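Uncharacterized protein Atu1656 (Agrobacterium tumefaciens, PDB 2OJH) is of unknown function but belongs to the TolB family and folds as a six-bladed beta-propeller. Local coordinates at residues A[24-29]-A[283-288]; A[140-145]-A[157-162]; A[230-235]-A[272-277]. One frame throughout, in Å; residues are numbered along the deposited sequence. Where two conformers were deposited one is given.

Contact 1. Residues A[24-29]-A[283-288]; sequences IEIFNI and GDEFAY
Tyr288 and Phe286 both hold CG between their own backbone N and carbonyl carbon (chi1 66° and 63°), and their rings lie against CB of Glu25 and CB of Phe27 on the neighbouring strand. Over one face of the Tyr288 ring sits Glu25 CB, 3.8 Å from the centroid, a CH-pi contact. The Phe286 ring receives Phe27 CB in the same way, at 4.2 Å from its centroid and offset toward the rim. Phe27 keeps CG anti to its backbone N; its side chain and that of Phe286 lie side by side, pointing the same way, but the rings are oblique, planes at 42° and centroids 5.8 Å apart. Ile29 CG2 closes the row at the ring edge, 3.6 Å from Phe286 CE2.

The polar ends are shared with outside partners. Glu25 OE1 lies 2.7 Å from Tyr288 OH in a weak hydrogen bond and also forms a salt bridge with Arg290, while OE2 meets Ser23 OG; the nearby arginine would be expected to favour an ionised carboxylate in this buried place. On the other sheet face, Asn28 ND2 reaches the anti side of Glu285 OE2 at 3.0 Å, the donor standing out of the carboxylate plane, and Asn28 OD1 takes backbone N-H groups of Arg30 and Thr31.

Backbone evidence fixes the antiparallel register: Glu25-Tyr288 and Phe27-Phe286 are hydrogen-bonded pairs, Ile26-Ala287 and Asn28-Glu285 non-hydrogen-bonded ones. Beyond them, Ile29 N donates to Asp284 O at 2.7 Å. Strand 262-267 packs on the aromatic face, and Trp49 of strand 45-49 on Ile26 and Ala287. Joining an N-terminal strand to a C-terminal one within a single blade is the "velcro" closure of beta-propellers.

Contact 2. Residues A[140-145]-A[157-162]; sequences GKSFTY and SMDIDS
Backbone hydrogen bonds set the frame: Phe143 and Met158 form a hydrogen-bonded antiparallel pair, with Phe143 N to Met158 O at 3.0 Å and Met158 N to Phe143 O at 2.9 Å. Ser142-Asp159 and Thr144-Ser157 flank it as non-hydrogen-bonded pairs. Past the end of strand 152-159, Ile160 N still donates to Lys141 O, 3.0 Å away and with an angle of 166° at the hydrogen.

Apolar and aromatic contacts gather on the Phe143 side. CB of the selenomethionine Met158 lies over one face of the Phe143 ring, a CH-pi contact with CB 4.2 Å from the centroid, and its SE approaches obliquely, 3.9 Å from Phe143 CZ, as a Met-aromatic contact. The Ile160 side chain crosses that of Phe143 at about a right angle, its CG1 lying at the ring edge, 3.6 Å from Phe143 CD2. Met158 CE is bent round at chi3 (-58°) and touches Tyr145 OH, a hydroxyl that is hydrogen-bonded to Glu165. Trp133 meets the Phe143 ring from the adjoining strand 131-136.

Polar and water contacts lie past the strand end. One water donates to Lys141 O at 2.6 Å and accepts from Asp161 N, bridging the segments, while Asp159 OD1 takes Ser162 N in an Asx motif. Strands 142-149 and 152-159 are the two middle strands of a four-stranded antiparallel blade, paired as a hairpin in a WD40-like propeller repeat.

Contact 3. Residues A[230-235]-A[272-277]; sequences KVVFVS and GTMNSP
Val232, the first residue of segment 230-235 to touch the loop 272-277, directs CB toward it and brings CG2 within 4.2 Å of SE of the selenomethionine Met274. The same CG2 is equally near Met274 CE, which the bend at chi3 (58°) places beside this valine. Outside the two segments Val232 also packs on Trp279 and Phe286.

At Phe233 CB points away from the loop, the side chain packs on Gln252 and Met254 of strand 247-255, and the contact is made by the backbone: Phe233 CA lies 4.2 Å from Met274 SE.

Val234 turns back to the loop. Its CG2, anti to its own carbonyl carbon, comes 3.9 Å from Met274 CG and 4.0 Å from Met274 SE, with Thr273 CG2 more distant at 4.4 Å. Met274 thus crosses both valines obliquely, and its side chain meets Phe286 and Tyr288 of strand 285-291 as well.

Hydrogen bonds shape the loop itself. Gly272 N donates to Asn275 OD1 at 2.9 Å, on a lone pair in the carbonyl plane, and the same oxygen binds Asn88 ND2; Met274 O bonds to His223 NE2. With its buried centre about 7 Å from the chain's centre, this contact packs the blade of strand 230-237 on the loop leading to strand 285-291, near the middle of the beta-propeller.

Contacts 1 and 3 are buried and adjoin, their centres about 11 Å apart: Phe286 CE2 touches Val232 CG2 at 3.7 Å, so strand 285-291 serves both the blade closure and the packing of the neighbouring blade. Contact 2, only partly buried, stands on the opposite side of the chain's centre from contact 1, about 27 Å between centres. Both of these are antiparallel strand pairs with aromatic rings over CB atoms, but contact 1 joins chain ends 254 residues apart and adds side-chain polar links, whereas contact 2 is a local hairpin whose open end is bridged by a water. Contact 3, nearest the middle, relies on apolar packing alone between its segments.

Contact 1. Residues A[24-29]-A[283-288]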
loop_
_atom_site.group_PDB
_atom_site.type_symbol
_atom_site.label_atom_id
_atom_site.label_comp_id
_atom_site.label_asym_id
_atom_site.label_seq_id
_atom_site.Cartn_x
_atom_site.Cartn_y
_atom_site.Cartn_z
ATOM N N ILE A 24 2.105 13.152 8.853
ATOM C CA ILE A 24 1.040 12.570 8.050
ATOM C C ILE A 24 0.454 13.719 7.198
ATOM O O ILE A 24 -0.007 14.741 7.730
ATOM C CB ILE A 24 -0.052 11.870 8.936
ATOM C CG1 ILE A 24 0.532 10.685 9.746
ATOM C CG2 ILE A 24 -1.133 11.278 8.044
ATOM C CD1 ILE A 24 1.449 11.023 10.856
ATOM N N GLU A 25 0.525 13.554 5.883
ATOM C CA GLU A 25 0.229 14.636 4.944
ATOM C C GLU A 25 -0.687 14.196 3.805
ATOM O O GLU A 25 -0.799 13.014 3.523
ATOM C CB GLU A 25 1.545 15.179 4.401
ATOM C CG GLU A 25 2.414 15.834 5.491
ATOM C CD GLU A 25 3.747 16.378 4.993
ATOM O OE1 GLU A 25 3.991 16.389 3.774
ATOM O OE2 GLU A 25 4.563 16.810 5.849
ATOM N N ILE A 26 -1.322 15.157 3.133
ATOM C CA ILE A 26 -2.170 14.867 1.981
ATOM C C ILE A 26 -1.750 15.778 0.853
ATOM O O ILE A 26 -1.419 16.937 1.100
ATOM C CB ILE A 26 -3.628 15.159 2.350
ATOM C CG1 ILE A 26 -4.154 14.054 3.278
ATOM C CG2 ILE A 26 -4.476 15.351 1.092
ATOM C CD1 ILE A 26 -5.448 14.502 4.025
ATOM N N PHE A 27 -1.692 15.249 -0.367
ATOM C CA PHE A 27 -1.347 16.055 -1.528
ATOM C C PHE A 27 -2.516 15.927 -2.495
ATOM O O PHE A 27 -3.015 14.810 -2.762
ATOM C CB PHE A 27 -0.087 15.527 -2.180
ATOM C CG PHE A 27 0.414 16.359 -3.334
ATOM C CD1 PHE A 27 1.159 17.494 -3.106
ATOM C CD2 PHE A 27 0.167 15.966 -4.657
ATOM C CE1 PHE A 27 1.638 18.286 -4.183
ATOM C CE2 PHE A 27 0.630 16.708 -5.719
ATOM C CZ PHE A 27 1.383 17.881 -5.490
ATOM N N ASN A 28 -2.947 17.075 -3.005
ATOM C CA ASN A 28 -4.028 17.123 -3.968
ATOM C C ASN A 28 -3.382 17.226 -5.340
ATOM O O ASN A 28 -2.688 18.192 -5.632
ATOM C CB ASN A 28 -4.964 18.305 -3.669
ATOM C CG ASN A 28 -6.138 18.392 -4.651
ATOM O OD1 ASN A 28 -5.944 18.361 -5.862
ATOM N ND2 ASN A 28 -7.365 18.515 -4.121
ATOM N N ILE A 29 -3.589 16.216 -6.185
ATOM C CA ILE A 29 -2.967 16.221 -7.498
ATOM C C ILE A 29 -3.628 17.157 -8.518
ATOM O O ILE A 29 -3.037 17.450 -9.555
ATOM C CB ILE A 29 -2.844 14.791 -8.107
ATOM C CG1 ILE A 29 -4.229 14.190 -8.422
ATOM C CG2 ILE A 29 -1.996 13.864 -7.199
ATOM C CD1 ILE A 29 -4.171 13.075 -9.565
ATOM N N GLY A 283 -10.289 10.401 -5.680
ATOM C CA GLY A 283 -9.204 10.304 -6.673
ATOM C C GLY A 283 -8.432 11.590 -6.964
ATOM O O GLY A 283 -7.610 11.624 -7.893
ATOM N N ASP A 284 -8.636 12.635 -6.157
ATOM C CA ASP A 284 -7.928 13.906 -6.369
ATOM C C ASP A 284 -6.775 14.096 -5.404
ATOM O O ASP A 284 -5.910 14.948 -5.632
ATOM C CB ASP A 284 -8.882 15.087 -6.222
ATOM C CG ASP A 284 -10.013 15.036 -7.247
ATOM O OD1 ASP A 284 -9.774 14.589 -8.394
ATOM O OD2 ASP A 284 -11.118 15.439 -6.890
ATOM N N GLU A 285 -6.764 13.299 -4.342
ATOM C CA GLU A 285 -5.779 13.486 -3.276
ATOM C C GLU A 285 -5.290 12.144 -2.792
ATOM O O GLU A 285 -6.037 11.159 -2.831
ATOM C CB GLU A 285 -6.389 14.230 -2.076
ATOM C CG GLU A 285 -6.987 15.555 -2.439
ATOM C CD GLU A 285 -7.572 16.321 -1.261
ATOM O OE1 GLU A 285 -8.200 15.715 -0.374
ATOM O OE2 GLU A 285 -7.431 17.552 -1.278
ATOM N N PHE A 286 -4.039 12.101 -2.352
ATOM C CA PHE A 286 -3.565 10.903 -1.658
ATOM C C PHE A 286 -2.885 11.252 -0.326
ATOM O O PHE A 286 -2.332 12.361 -0.173
ATOM C CB PHE A 286 -2.651 10.083 -2.590
ATOM C CG PHE A 286 -1.410 10.808 -3.000
ATOM C CD1 PHE A 286 -0.317 10.806 -2.155
ATOM C CD2 PHE A 286 -1.324 11.462 -4.240
ATOM C CE1 PHE A 286 0.842 11.468 -2.484
ATOM C CE2 PHE A 286 -0.149 12.134 -4.605
ATOM C CZ PHE A 286 0.933 12.140 -3.738
ATOM N N ALA A 287 -2.921 10.310 0.632
ATOM C CA ALA A 287 -2.242 10.443 1.912
ATOM C C ALA A 287 -0.859 9.770 1.836
ATOM O O ALA A 287 -0.667 8.817 1.072
ATOM C CB ALA A 287 -3.111 9.809 3.057
ATOM N N TYR A 288 0.092 10.303 2.603
ATOM C CA TYR A 288 1.473 9.800 2.648
ATOM C C TYR A 288 2.141 10.262 3.958
ATOM O O TYR A 288 1.612 11.145 4.657
ATOM C CB TYR A 288 2.267 10.259 1.406
ATOM C CG TYR A 288 2.479 11.754 1.357
ATOM C CD1 TYR A 288 1.465 12.609 0.901
ATOM C CD2 TYR A 288 3.692 12.324 1.796
ATOM C CE1 TYR A 288 1.649 14.006 0.897
ATOM C CE2 TYR A 288 3.880 13.704 1.797
ATOM C CZ TYR A 288 2.861 14.529 1.325
ATOM O OH TYR A 288 3.025 15.877 1.346
#

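Contact 2. Residues A[140-145]-A[157-162]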
loop_
_atom_site.group_PDB
_atom_site.type_symbol
_atom_site.label_atom_id
_atom_site.label_comp_id
_atom_site.label_asym_id
_atom_site.label_seq_id
_atom_site.Cartn_x
_atom_site.Cartn_y
_atom_site.Cartn_z
ATOM N N GLY A 140 -14.917 -5.633 -4.245
ATOM C CA GLY A 140 -14.793 -6.082 -2.857
ATOM C C GLY A 140 -14.670 -7.581 -2.601
ATOM O O GLY A 140 -14.482 -8.000 -1.455
ATOM N N LYS A 141 -14.776 -8.393 -3.648
ATOM C CA LYS A 141 -14.856 -9.845 -3.483
ATOM C C LYS A 141 -13.484 -10.526 -3.371
ATOM O O LYS A 141 -13.375 -11.667 -2.916
ATOM C CB LYS A 141 -15.656 -10.462 -4.634
ATOM C CG LYS A 141 -17.083 -9.946 -4.770
ATOM C CD LYS A 141 -17.835 -10.812 -5.780
ATOM C CE LYS A 141 -19.299 -10.405 -5.934
ATOM N NZ LYS A 141 -19.456 -9.089 -6.643
ATOM N N SER A 142 -12.429 -9.823 -3.774
ATOM C CA SER A 142 -11.107 -10.439 -3.829
ATOM C C SER A 142 -10.063 -9.454 -3.311
ATOM O O SER A 142 -10.335 -8.266 -3.210
ATOM C CB SER A 142 -10.756 -10.804 -5.273
ATOM O OG SER A 142 -11.613 -11.808 -5.768
ATOM N N PHE A 143 -8.891 -9.958 -2.938
ATOM C CA PHE A 143 -7.771 -9.062 -2.646
ATOM C C PHE A 143 -6.482 -9.605 -3.221
ATOM O O PHE A 143 -6.377 -10.782 -3.583
ATOM C CB PHE A 143 -7.638 -8.767 -1.147
ATOM C CG PHE A 143 -7.375 -10.001 -0.286
ATOM C CD1 PHE A 143 -6.092 -10.512 -0.145
ATOM C CD2 PHE A 143 -8.429 -10.634 0.387
ATOM C CE1 PHE A 143 -5.841 -11.642 0.644
ATOM C CE2 PHE A 143 -8.182 -11.770 1.177
ATOM C CZ PHE A 143 -6.885 -12.266 1.302
ATOM N N THR A 144 -5.492 -8.736 -3.345
ATOM C CA THR A 144 -4.237 -9.139 -3.935
ATOM C C THR A 144 -3.115 -8.923 -2.919
ATOM O O THR A 144 -3.242 -8.075 -2.008
ATOM C CB THR A 144 -4.002 -8.380 -5.256
ATOM O OG1 THR A 144 -2.831 -8.879 -5.910
ATOM C CG2 THR A 144 -3.851 -6.870 -5.006
ATOM N N TYR A 145 -2.002 -9.647 -3.079
ATOM C CA TYR A 145 -0.937 -9.619 -2.073
ATOM C C TYR A 145 0.380 -10.137 -2.579
ATOM O O TYR A 145 0.460 -10.775 -3.654
ATOM C CB TYR A 145 -1.349 -10.411 -0.818
ATOM C CG TYR A 145 -1.760 -11.872 -1.006
ATOM C CD1 TYR A 145 -3.028 -12.210 -1.504
ATOM C CD2 TYR A 145 -0.917 -12.911 -0.610
ATOM C CE1 TYR A 145 -3.404 -13.535 -1.666
ATOM C CE2 TYR A 145 -1.293 -14.235 -0.748
ATOM C CZ TYR A 145 -2.550 -14.547 -1.280
ATOM O OH TYR A 145 -2.958 -15.867 -1.400
ATOM N N SER A 157 -3.711 -13.520 -5.743
ATOM C CA SER A 157 -4.979 -12.959 -5.358
ATOM C C SER A 157 -5.793 -14.041 -4.657
ATOM O O SER A 157 -5.526 -15.235 -4.818
ATOM C CB SER A 157 -5.724 -12.404 -6.575
ATOM O OG SER A 157 -6.039 -13.443 -7.476
HETATM N N MSE A 158 -6.745 -13.632 -3.840
HETATM C CA MSE A 158 -7.593 -14.601 -3.168
HETATM C C MSE A 158 -9.018 -14.145 -3.281
HETATM O O MSE A 158 -9.301 -12.957 -3.184
HETATM C CB MSE A 158 -7.191 -14.770 -1.697
HETATM C CG MSE A 158 -8.206 -15.554 -0.847
HETATM SE SE MSE A 158 -7.421 -16.123 0.832
HETATM C CE MSE A 158 -5.930 -17.173 0.186
ATOM N N ASP A 159 -9.904 -15.108 -3.503
ATOM C CA ASP A 159 -11.331 -14.904 -3.410
ATOM C C ASP A 159 -11.718 -15.065 -1.935
ATOM O O ASP A 159 -11.504 -16.114 -1.330
ATOM C CB ASP A 159 -12.035 -15.927 -4.320
ATOM C CG ASP A 159 -13.546 -15.846 -4.235
ATOM O OD1 ASP A 159 -14.117 -16.404 -3.270
ATOM O OD2 ASP A 159 -14.158 -15.226 -5.136
ATOM N N ILE A 160 -12.275 -14.012 -1.361
ATOM C CA ILE A 160 -12.589 -13.979 0.068
ATOM C C ILE A 160 -13.587 -15.055 0.533
ATOM O O ILE A 160 -13.378 -15.678 1.585
ATOM C CB ILE A 160 -13.061 -12.575 0.486
ATOM C CG1 ILE A 160 -11.919 -11.572 0.330
ATOM C CG2 ILE A 160 -13.539 -12.550 1.918
ATOM C CD1 ILE A 160 -12.409 -10.167 0.437
ATOM N N ASP A 161 -14.632 -15.277 -0.256
ATOM C CA ASP A 161 -15.659 -16.258 0.079
ATOM C C ASP A 161 -15.199 -17.718 -0.022
ATOM O O ASP A 161 -15.650 -18.556 0.759
ATOM C CB ASP A 161 -16.919 -16.015 -0.756
ATOM C CG ASP A 161 -17.752 -14.845 -0.239
ATOM O OD1 ASP A 161 -17.499 -14.352 0.885
ATOM O OD2 ASP A 161 -18.677 -14.417 -0.961
ATOM N N SER A 162 -14.300 -18.019 -0.961
ATOM C CA SER A 162 -13.840 -19.406 -1.172
ATOM C C SER A 162 -12.511 -19.732 -0.484
ATOM O O SER A 162 -12.228 -20.899 -0.174
ATOM C CB SER A 162 -13.750 -19.743 -2.663
ATOM O OG SER A 162 -12.583 -19.172 -3.235
HETATM O O HOH W 1 -15.443 -13.236 -2.481
#

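Contact 3. Residues A[230-235]-A[272-277]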
loop_
_atom_site.group_PDB
_atom_site.type_symbol
_atom_site.label_atom_id
_atom_site.label_comp_id
_atom_site.label_asym_id
_atom_site.label_seq_id
_atom_site.Cartn_x
_atom_site.Cartn_y
_atom_site.Cartn_z
ATOM N N LYS A 230 -4.476 8.064 -13.173
ATOM C CA LYS A 230 -3.130 8.287 -12.628
ATOM C C LYS A 230 -2.705 7.172 -11.696
ATOM O O LYS A 230 -3.529 6.506 -11.045
ATOM C CB LYS A 230 -3.070 9.622 -11.844
ATOM C CG LYS A 230 -3.247 10.925 -12.652
ATOM C CD LYS A 230 -2.088 11.150 -13.605
ATOM C CE LYS A 230 -2.219 12.498 -14.326
ATOM N NZ LYS A 230 -1.275 12.645 -15.486
ATOM N N VAL A 231 -1.391 6.995 -11.628
ATOM C CA VAL A 231 -0.750 6.111 -10.661
ATOM C C VAL A 231 0.304 6.929 -9.908
ATOM O O VAL A 231 1.171 7.571 -10.543
ATOM C CB VAL A 231 -0.026 4.930 -11.409
ATOM C CG1 VAL A 231 0.824 4.087 -10.444
ATOM C CG2 VAL A 231 -1.062 4.052 -12.171
ATOM N N VAL A 232 0.264 6.853 -8.574
ATOM C CA VAL A 232 1.298 7.468 -7.718
ATOM C C VAL A 232 2.246 6.348 -7.239
ATOM O O VAL A 232 1.830 5.194 -7.068
ATOM C CB VAL A 232 0.641 8.251 -6.506
ATOM C CG1 VAL A 232 -0.017 7.302 -5.538
ATOM C CG2 VAL A 232 1.653 9.129 -5.772
ATOM N N PHE A 233 3.514 6.672 -7.023
ATOM C CA PHE A 233 4.487 5.665 -6.632
ATOM C C PHE A 233 5.724 6.395 -6.126
ATOM O O PHE A 233 5.786 7.623 -6.207
ATOM C CB PHE A 233 4.802 4.672 -7.782
ATOM C CG PHE A 233 5.487 5.296 -8.988
ATOM C CD1 PHE A 233 4.741 5.939 -9.954
ATOM C CD2 PHE A 233 6.857 5.160 -9.183
ATOM C CE1 PHE A 233 5.361 6.492 -11.085
ATOM C CE2 PHE A 233 7.492 5.741 -10.305
ATOM C CZ PHE A 233 6.740 6.397 -11.234
ATOM N N VAL A 234 6.653 5.657 -5.523
ATOM C CA VAL A 234 7.903 6.236 -5.022
ATOM C C VAL A 234 9.074 5.740 -5.872
ATOM O O VAL A 234 9.123 4.561 -6.193
ATOM C CB VAL A 234 8.157 5.805 -3.589
ATOM C CG1 VAL A 234 9.548 6.231 -3.106
ATOM C CG2 VAL A 234 7.074 6.365 -2.644
ATOM N N SER A 235 10.029 6.616 -6.182
ATOM C CA SER A 235 11.281 6.251 -6.875
ATOM C C SER A 235 12.480 6.431 -5.942
ATOM O O SER A 235 12.738 7.543 -5.471
ATOM C CB SER A 235 11.507 7.127 -8.114
ATOM O OG SER A 235 10.697 6.687 -9.201
ATOM N N GLY A 272 7.237 3.130 4.695
ATOM C CA GLY A 272 6.233 3.819 5.520
ATOM C C GLY A 272 5.510 4.967 4.807
ATOM O O GLY A 272 4.357 5.302 5.145
ATOM N N THR A 273 6.180 5.583 3.834
ATOM C CA THR A 273 5.623 6.738 3.127
ATOM C C THR A 273 4.239 6.398 2.535
ATOM O O THR A 273 3.267 7.141 2.735
ATOM C CB THR A 273 6.632 7.271 2.054
ATOM O OG1 THR A 273 7.754 7.817 2.739
ATOM C CG2 THR A 273 6.034 8.365 1.181
HETATM N N MSE A 274 4.136 5.277 1.812
HETATM C CA MSE A 274 2.858 4.908 1.188
HETATM C C MSE A 274 2.777 3.410 0.864
HETATM O O MSE A 274 2.437 3.043 -0.269
HETATM C CB MSE A 274 2.563 5.752 -0.085
HETATM C CG MSE A 274 3.550 5.570 -1.184
HETATM SE SE MSE A 274 3.086 6.614 -2.789
HETATM C CE MSE A 274 3.072 8.406 -1.931
ATOM N N ASN A 275 3.061 2.524 1.831
ATOM C CA ASN A 275 3.099 1.099 1.432
ATOM C C ASN A 275 1.773 0.615 0.892
ATOM O O ASN A 275 1.729 -0.225 -0.021
ATOM C CB ASN A 275 3.517 0.166 2.582
ATOM C CG ASN A 275 4.873 0.465 3.072
ATOM O OD1 ASN A 275 5.061 1.427 3.822
ATOM N ND2 ASN A 275 5.855 -0.326 2.636
ATOM N N SER A 276 0.698 1.115 1.482
ATOM C CA SER A 276 -0.635 0.581 1.245
ATOM C C SER A 276 -1.502 1.562 0.421
ATOM O O SER A 276 -1.144 2.748 0.302
ATOM C CB SER A 276 -1.304 0.286 2.578
ATOM O OG SER A 276 -0.714 -0.860 3.169
ATOM N N PRO A 277 -2.621 1.077 -0.159
ATOM C CA PRO A 277 -3.449 1.940 -1.020
ATOM C C PRO A 277 -3.830 3.242 -0.331
ATOM O O PRO A 277 -4.458 3.219 0.739
ATOM C CB PRO A 277 -4.665 1.085 -1.335
ATOM C CG PRO A 277 -4.210 -0.335 -1.191
ATOM C CD PRO A 277 -3.143 -0.307 -0.091
#